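Local atomic coordinates of spore germination lipase LipC (Metagenome, PDB entry 6NKD), a protein that probably hydrolyses lipid esters as a GDSL-family lipase and may serve in spore germination. Residues Val26-Arg31 and Gly194-Ser199; Leu51-Ile56 and Ser105-Asn110; Asn82-Ser87 and His98-Ala103. One frame throughout, in Å; residues are numbered along the deposited sequence.

Contact 1: residues Val26-Arg31 and Gly194-Ser199. With SO4 (sulfate ion), chain D.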
# COMPACT_ATOMS: atom_id res chain seq x y z
N VAL A 26 -2.51 0.18 -18.87
CA VAL A 26 -1.28 -0.09 -19.60
C VAL A 26 -1.13 -1.58 -19.89
O VAL A 26 -0.60 -1.98 -20.93
CB VAL A 26 -0.06 0.48 -18.85
CG1 VAL A 26 -0.31 1.91 -18.44
CG2 VAL A 26 0.31 -0.38 -17.64
N GLN A 27 -1.59 -2.44 -18.98
CA GLN A 27 -1.49 -3.88 -19.18
C GLN A 27 -2.68 -4.46 -19.92
O GLN A 27 -2.55 -5.51 -20.56
CB GLN A 27 -1.31 -4.61 -17.85
CG GLN A 27 -2.02 -3.96 -16.67
CD GLN A 27 -1.15 -2.96 -15.95
OE1 GLN A 27 -1.64 -1.94 -15.46
NE2 GLN A 27 0.14 -3.24 -15.87
N ARG A 28 -3.85 -3.81 -19.85
CA ARG A 28 -4.94 -4.17 -20.75
C ARG A 28 -4.60 -3.78 -22.19
O ARG A 28 -4.98 -4.48 -23.13
CB ARG A 28 -6.23 -3.50 -20.30
CG ARG A 28 -6.70 -3.92 -18.92
CD ARG A 28 -7.80 -3.01 -18.40
NE ARG A 28 -8.04 -3.21 -16.97
CZ ARG A 28 -8.99 -3.98 -16.47
NH1 ARG A 28 -9.13 -4.10 -15.16
NH2 ARG A 28 -9.82 -4.62 -17.29
N TYR A 29 -3.88 -2.67 -22.37
CA TYR A 29 -3.41 -2.29 -23.69
C TYR A 29 -2.30 -3.21 -24.17
O TYR A 29 -2.17 -3.45 -25.38
CB TYR A 29 -2.95 -0.83 -23.68
CG TYR A 29 -2.39 -0.31 -24.99
CD1 TYR A 29 -3.01 -0.58 -26.20
CD2 TYR A 29 -1.25 0.48 -25.00
CE1 TYR A 29 -2.50 -0.10 -27.39
CE2 TYR A 29 -0.73 0.98 -26.19
CZ TYR A 29 -1.36 0.68 -27.38
OH TYR A 29 -0.85 1.17 -28.56
N LYS A 30 -1.49 -3.73 -23.24
CA LYS A 30 -0.45 -4.68 -23.62
C LYS A 30 -1.05 -5.99 -24.13
O LYS A 30 -0.57 -6.56 -25.11
CB LYS A 30 0.48 -4.93 -22.44
CG LYS A 30 1.21 -6.27 -22.47
CD LYS A 30 2.15 -6.41 -21.28
CE LYS A 30 2.33 -7.86 -20.88
NZ LYS A 30 2.83 -8.70 -22.00
N ARG A 31 -2.11 -6.47 -23.48
CA ARG A 31 -2.73 -7.72 -23.91
C ARG A 31 -3.38 -7.57 -25.28
O ARG A 31 -3.29 -8.47 -26.12
CB ARG A 31 -3.76 -8.17 -22.87
CG ARG A 31 -4.59 -9.37 -23.31
CD ARG A 31 -5.36 -9.96 -22.14
NE ARG A 31 -4.46 -10.52 -21.13
CZ ARG A 31 -4.87 -11.19 -20.05
NH1 ARG A 31 -6.16 -11.39 -19.84
NH2 ARG A 31 -3.98 -11.66 -19.19
N GLY A 194 -13.21 2.24 -16.44
CA GLY A 194 -12.59 3.37 -17.11
C GLY A 194 -11.24 3.01 -17.72
O GLY A 194 -10.92 3.43 -18.83
N TYR A 195 -10.44 2.22 -16.99
CA TYR A 195 -9.17 1.77 -17.55
C TYR A 195 -9.38 0.83 -18.72
O TYR A 195 -8.62 0.87 -19.70
CB TYR A 195 -8.33 1.10 -16.47
CG TYR A 195 -7.64 2.07 -15.53
CD1 TYR A 195 -6.71 2.98 -16.01
CD2 TYR A 195 -7.92 2.06 -14.17
CE1 TYR A 195 -6.08 3.86 -15.16
CE2 TYR A 195 -7.29 2.95 -13.31
CZ TYR A 195 -6.37 3.84 -13.82
OH TYR A 195 -5.74 4.72 -12.97
N GLU A 196 -10.41 -0.01 -18.65
CA GLU A 196 -10.70 -0.89 -19.78
C GLU A 196 -11.10 -0.09 -21.01
O GLU A 196 -10.64 -0.37 -22.12
CB GLU A 196 -11.81 -1.88 -19.40
CG GLU A 196 -12.18 -2.84 -20.52
CD GLU A 196 -11.00 -3.65 -21.02
OE1 GLU A 196 -10.24 -4.18 -20.18
OE2 GLU A 196 -10.83 -3.75 -22.25
N ALA A 197 -11.94 0.94 -20.82
CA ALA A 197 -12.34 1.78 -21.94
C ALA A 197 -11.16 2.57 -22.50
O ALA A 197 -11.10 2.82 -23.71
CB ALA A 197 -13.46 2.72 -21.51
N MSE A 198 -10.22 2.96 -21.65
CA MSE A 198 -9.03 3.68 -22.11
C MSE A 198 -8.17 2.78 -22.99
O MSE A 198 -7.68 3.22 -24.03
CB MSE A 198 -8.20 4.18 -20.92
CG MSE A 198 -8.74 5.45 -20.28
SE MSE A 198 -7.82 5.91 -18.62
CE MSE A 198 -6.04 6.25 -19.32
N SER A 199 -8.00 1.52 -22.58
CA SER A 199 -7.22 0.59 -23.38
C SER A 199 -7.90 0.30 -24.71
O SER A 199 -7.21 0.07 -25.72
CB SER A 199 -6.98 -0.71 -22.60
OG SER A 199 -8.20 -1.34 -22.26
S SO4 D . -0.65 -11.02 -20.84
O1 SO4 D . 0.80 -10.94 -20.69
O2 SO4 D . -1.25 -9.74 -20.47
O3 SO4 D . -0.99 -11.33 -22.23
O4 SO4 D . -1.17 -12.07 -19.97
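Arg-28 of helix 25-37 reaches across to helix 192-204 and passes both Ser-199 and Glu-196. Its CB lies 3.5 Å from Ser-199 OG, a hydroxyl that donates back to Glu-196 O within its own helix. Beyond CB the chain is extended from CG to NE, and CD lies 3.2 Å from OE1 of Glu-196. The guanidinium meets this carboxylate at its edge: Arg-28 NH2 donates to Glu-196 OE1 at 3.0 Å, a salt bridge through the anti lone pair. The two flat groups are turned 73° apart, and a single oxygen is gripped. Second partners steady both charges, Pro-23 O at NE of Arg-28 and Lys-32 at OE2 of Glu-196. Tyr-29 N comes to 3.7 Å from Ser-199 CB, where the backbones are nearest. Arg-31 NH2 instead donates to O4 of a sulfate, probably from the crystallisation liquor, at 2.9 Å; Lys-30 NZ adds a weak bond, and Gln-68 of the second subunit binds the ion too. The segment axes approach to 8.4 Å at 42°, with Tyr-195 near His-189 and Ser-11 of the probable catalytic triad. Such helix pairing fits the alpha/beta/alpha fold of SGNH hydrolases.

Contact 2: residues Leu51-Ile56 and Ser105-Asn110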
# COMPACT_ATOMS: atom_id res chain seq x y z
N LEU A 51 3.69 12.54 -10.17
CA LEU A 51 4.82 12.79 -11.06
C LEU A 51 4.37 13.76 -12.15
O LEU A 51 3.69 13.37 -13.10
CB LEU A 51 5.33 11.48 -11.66
CG LEU A 51 6.84 11.29 -11.67
CD1 LEU A 51 7.38 11.26 -10.25
CD2 LEU A 51 7.21 10.01 -12.41
N GLU A 52 4.75 15.03 -12.00
CA GLU A 52 4.32 16.04 -12.95
C GLU A 52 5.13 15.95 -14.24
O GLU A 52 6.11 15.20 -14.34
CB GLU A 52 4.44 17.43 -12.33
CG GLU A 52 3.58 17.60 -11.08
CD GLU A 52 3.47 19.05 -10.63
OE1 GLU A 52 3.87 19.95 -11.40
OE2 GLU A 52 2.97 19.28 -9.51
N THR A 53 4.70 16.72 -15.24
CA THR A 53 5.24 16.57 -16.59
C THR A 53 6.71 16.96 -16.66
O THR A 53 7.47 16.36 -17.44
CB THR A 53 4.42 17.39 -17.58
OG1 THR A 53 4.41 18.76 -17.17
CG2 THR A 53 2.99 16.87 -17.65
N SER A 54 7.14 17.95 -15.88
CA SER A 54 8.54 18.36 -15.91
C SER A 54 9.45 17.23 -15.43
O SER A 54 10.53 17.01 -15.99
CB SER A 54 8.75 19.61 -15.06
OG SER A 54 8.47 19.36 -13.69
N GLU A 55 9.02 16.50 -14.39
CA GLU A 55 9.82 15.38 -13.90
C GLU A 55 9.90 14.27 -14.94
O GLU A 55 10.97 13.70 -15.16
CB GLU A 55 9.23 14.85 -12.60
CG GLU A 55 9.22 15.86 -11.47
CD GLU A 55 8.18 15.54 -10.42
OE1 GLU A 55 7.18 14.89 -10.77
OE2 GLU A 55 8.36 15.95 -9.25
N ILE A 56 8.78 13.96 -15.60
CA ILE A 56 8.76 12.93 -16.63
C ILE A 56 9.74 13.27 -17.74
O ILE A 56 10.40 12.39 -18.31
CB ILE A 56 7.33 12.74 -17.16
CG1 ILE A 56 6.38 12.36 -16.02
CG2 ILE A 56 7.30 11.68 -18.25
CD1 ILE A 56 4.94 12.21 -16.45
N SER A 105 -0.01 25.60 -19.97
CA SER A 105 1.05 25.96 -20.91
C SER A 105 2.36 25.26 -20.58
O SER A 105 3.16 24.99 -21.49
CB SER A 105 1.24 27.48 -20.92
OG SER A 105 2.27 27.85 -21.82
N HIS A 106 2.60 24.96 -19.30
CA HIS A 106 3.83 24.26 -18.93
C HIS A 106 3.77 22.79 -19.33
O HIS A 106 4.79 22.21 -19.74
CB HIS A 106 4.08 24.39 -17.43
CG HIS A 106 4.46 25.78 -17.00
ND1 HIS A 106 4.63 26.13 -15.68
CD2 HIS A 106 4.70 26.90 -17.73
CE1 HIS A 106 4.97 27.40 -15.61
NE2 HIS A 106 5.01 27.89 -16.84
N CYS A 107 2.59 22.17 -19.23
CA CYS A 107 2.45 20.77 -19.62
C CYS A 107 2.65 20.60 -21.12
O CYS A 107 3.38 19.71 -21.57
CB CYS A 107 1.09 20.24 -19.20
SG CYS A 107 0.81 20.14 -17.42
N GLN A 108 2.00 21.46 -21.92
CA GLN A 108 2.15 21.38 -23.37
C GLN A 108 3.59 21.61 -23.79
O GLN A 108 4.05 21.05 -24.80
CB GLN A 108 1.22 22.39 -24.04
CG GLN A 108 0.62 21.93 -25.36
CD GLN A 108 1.43 22.37 -26.57
OE1 GLN A 108 0.97 23.18 -27.37
NE2 GLN A 108 2.63 21.83 -26.70
N LYS A 109 4.34 22.42 -23.02
CA LYS A 109 5.75 22.61 -23.30
C LYS A 109 6.56 21.37 -22.95
O LYS A 109 7.47 20.98 -23.69
CB LYS A 109 6.26 23.83 -22.54
CG LYS A 109 7.77 23.90 -22.37
CD LYS A 109 8.15 24.97 -21.35
CE LYS A 109 7.42 24.74 -20.03
NZ LYS A 109 7.66 25.84 -19.05
N ASN A 110 6.25 20.74 -21.81
CA ASN A 110 6.98 19.54 -21.41
C ASN A 110 6.67 18.36 -22.32
O ASN A 110 7.55 17.55 -22.63
CB ASN A 110 6.66 19.19 -19.95
CG ASN A 110 7.11 20.27 -18.99
OD1 ASN A 110 8.04 21.02 -19.26
ND2 ASN A 110 6.44 20.35 -17.84
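Thr-53 and Cys-107 bring their CA atoms to 5.9 Å, and Ser-54 and Asn-110 theirs to 5.8 Å, so the first turn of helix 53-59 abuts the middle of helix 98-122. Glu-52 occupies the N-cap position of the shorter helix. Its backbone N donates to Glu-55 OE1 at 2.7 Å, the bond from N-cap to N3 that forms one half of a capping box. Across the contact a single hydrogen bond joins the side chains: Asn-110 ND2 donates to Thr-53 OG1 at 2.7 Å. The bond is nearly straight, 173° at the hydrogen, and the hydroxyl lies in the amide plane. Thr-53 OG1 stands between its backbone N and carbonyl carbon (chi1 57°), and the two side chains cross at about a right angle. In GDSL enzymes the loop leading into this helix carries a glycine of the substrate site, probably Gly-50 here, so the bond joins helix 98-122 to the first turn of the helix that follows that loop. The other branch of Thr-53, CG2, packs 3.9 Å from SG of Cys-107, the sulfur bonded to Cys-80 in a disulfide. That link ties helix 98-122 to the chain just before Asn-82, a second probable substrate-binding residue. Ser-54 CB lies 3.7 Å from Asn-110 ND2, while its OG is hydrogen-bonded to Glu-102 of the third subunit.

Contact 3: residues Asn82-Ser87 and His98-Ala103; sequences NDLLQS and HVFLEA
Phe-100 projects from helix 98-122 between Leu-84 and Ser-87 of helix 81-94. Its CG is anti to the backbone N (chi1 178°), and the ring turns its CD1-CE1 side to the neighbouring helix. Ser-87 meets the ring at its edge: CB lies in the ring plane, and OG comes to 3.4 Å from Phe-100 CD1. Leu-84 brings CD2 to 3.6 Å from Phe-100 CE1, the two side chains crossing obliquely. Trp-149 of helix 144-157 stacks on the Phe-100 ring and also touches Leu-84, Ser-87 and Val-99, so a third helix covers the contact. The hydroxyl of Ser-87 lies beside its backbone N, anti to the carbonyl carbon, and donates to Asp-83 O at 2.8 Å. That carbonyl also accepts from Ser-87 N, the two donors arriving from opposite faces of its plane. Ala-103 CB adds a lighter touch, 4.1 Å from Ser-87 OG. An alanine in place of Phe-100 would probably leave Leu-84 CD2 and Trp-149 without their aromatic partner and open a gap beside Ser-87. The segments run antiparallel at 158°, with axes 9.6 Å apart, as the two arms of an alpha-helical hairpin that starts by Asn-82, a probable substrate-binding residue. Because the serine hydroxyl is bonded within its own helix and the segments share no hydrogen bond, the hairpin is held here by van der Waals packing around one aromatic ring.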
# COMPACT_ATOMS: atom_id res chain seq x y z
N ASN A 82 -2.89 16.03 -12.29
CA ASN A 82 -2.87 16.61 -10.95
C ASN A 82 -2.76 18.13 -10.98
O ASN A 82 -3.15 18.78 -10.00
CB ASN A 82 -1.72 16.01 -10.14
CG ASN A 82 -1.80 16.37 -8.67
OD1 ASN A 82 -0.97 17.12 -8.15
ND2 ASN A 82 -2.80 15.83 -7.98
N ASP A 83 -2.24 18.70 -12.06
CA ASP A 83 -2.21 20.16 -12.18
C ASP A 83 -3.61 20.74 -12.26
O ASP A 83 -3.86 21.85 -11.78
CB ASP A 83 -1.39 20.57 -13.41
CG ASP A 83 0.02 20.02 -13.38
OD1 ASP A 83 0.30 19.12 -12.56
OD2 ASP A 83 0.85 20.49 -14.18
N LEU A 84 -4.55 20.00 -12.87
CA LEU A 84 -5.94 20.45 -12.90
C LEU A 84 -6.53 20.50 -11.50
O LEU A 84 -7.23 21.45 -11.14
CB LEU A 84 -6.76 19.53 -13.81
CG LEU A 84 -8.23 19.84 -14.11
CD1 LEU A 84 -9.17 19.22 -13.08
CD2 LEU A 84 -8.48 21.34 -14.24
N LEU A 85 -6.25 19.47 -10.69
CA LEU A 85 -6.75 19.47 -9.31
C LEU A 85 -6.14 20.61 -8.51
O LEU A 85 -6.84 21.28 -7.74
CB LEU A 85 -6.45 18.12 -8.65
CG LEU A 85 -7.52 17.03 -8.73
CD1 LEU A 85 -7.82 16.65 -10.17
CD2 LEU A 85 -7.11 15.81 -7.92
N GLN A 86 -4.84 20.85 -8.67
CA GLN A 86 -4.20 21.96 -7.97
C GLN A 86 -4.77 23.29 -8.44
O GLN A 86 -4.98 24.20 -7.63
CB GLN A 86 -2.69 21.92 -8.18
CG GLN A 86 -1.99 20.74 -7.52
CD GLN A 86 -0.50 20.75 -7.78
OE1 GLN A 86 0.02 21.59 -8.51
NE2 GLN A 86 0.21 19.80 -7.17
N SER A 87 -5.03 23.43 -9.74
CA SER A 87 -5.53 24.69 -10.27
C SER A 87 -6.95 24.97 -9.82
O SER A 87 -7.30 26.11 -9.51
CB SER A 87 -5.44 24.70 -11.80
OG SER A 87 -4.09 24.61 -12.22
N HIS A 98 -6.51 32.59 -15.02
CA HIS A 98 -5.23 32.40 -15.69
C HIS A 98 -4.36 31.34 -15.03
O HIS A 98 -3.40 30.88 -15.66
CB HIS A 98 -4.47 33.74 -15.74
CG HIS A 98 -3.13 33.66 -16.39
ND1 HIS A 98 -2.97 33.49 -17.75
CD2 HIS A 98 -1.88 33.71 -15.87
CE1 HIS A 98 -1.69 33.45 -18.04
NE2 HIS A 98 -1.00 33.58 -16.92
N VAL A 99 -4.68 30.93 -13.80
CA VAL A 99 -3.78 30.05 -13.06
C VAL A 99 -3.63 28.70 -13.75
O VAL A 99 -2.55 28.10 -13.72
CB VAL A 99 -4.27 29.89 -11.60
CG1 VAL A 99 -5.64 29.23 -11.56
CG2 VAL A 99 -3.27 29.09 -10.79
N PHE A 100 -4.68 28.21 -14.39
CA PHE A 100 -4.57 26.92 -15.07
C PHE A 100 -3.97 27.08 -16.46
O PHE A 100 -3.22 26.20 -16.91
CB PHE A 100 -5.93 26.24 -15.17
CG PHE A 100 -5.90 24.92 -15.89
CD1 PHE A 100 -5.54 23.75 -15.23
CD2 PHE A 100 -6.23 24.84 -17.24
CE1 PHE A 100 -5.51 22.54 -15.89
CE2 PHE A 100 -6.20 23.62 -17.91
CZ PHE A 100 -5.84 22.47 -17.23
N LEU A 101 -4.28 28.17 -17.15
CA LEU A 101 -3.73 28.38 -18.49
C LEU A 101 -2.21 28.46 -18.44
O LEU A 101 -1.53 28.00 -19.37
CB LEU A 101 -4.31 29.65 -19.11
CG LEU A 101 -5.84 29.71 -19.27
CD1 LEU A 101 -6.23 30.82 -20.24
CD2 LEU A 101 -6.40 28.37 -19.73
N GLU A 102 -1.65 29.04 -17.37
CA GLU A 102 -0.21 29.05 -17.21
C GLU A 102 0.31 27.65 -16.90
O GLU A 102 1.36 27.24 -17.43
CB GLU A 102 0.19 30.02 -16.10
CG GLU A 102 1.69 30.26 -16.00
CD GLU A 102 2.22 31.16 -17.10
OE1 GLU A 102 2.25 32.39 -16.90
OE2 GLU A 102 2.61 30.63 -18.17
N ALA A 103 -0.40 26.90 -16.06
CA ALA A 103 0.01 25.53 -15.75
C ALA A 103 -0.20 24.62 -16.95
O ALA A 103 0.64 23.75 -17.23
CB ALA A 103 -0.76 25.01 -14.54

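How the contacts relate
From the N terminus, the chain opens contact 1 on helix 25-37 and closes it only at helix 192-204, so this outermost loop encloses most of the fold and joins its first long helix to the C-terminal one. Within it, helix 53-59 opens contact 2; before that closes, helices 81-94 and 98-122 meet across their short turn in contact 3, and residues 105-110, further along the same helix, then close contact 2. The three therefore nest, and none cross. Contacts 2 and 3, which tie helices 53-59 and 81-94 to helix 98-122, touch, Cys-107 SG lying 3.3 Å from Asp-83 OD2; both border the third subunit. Contact 1 lies on the opposite side of the chain's centre.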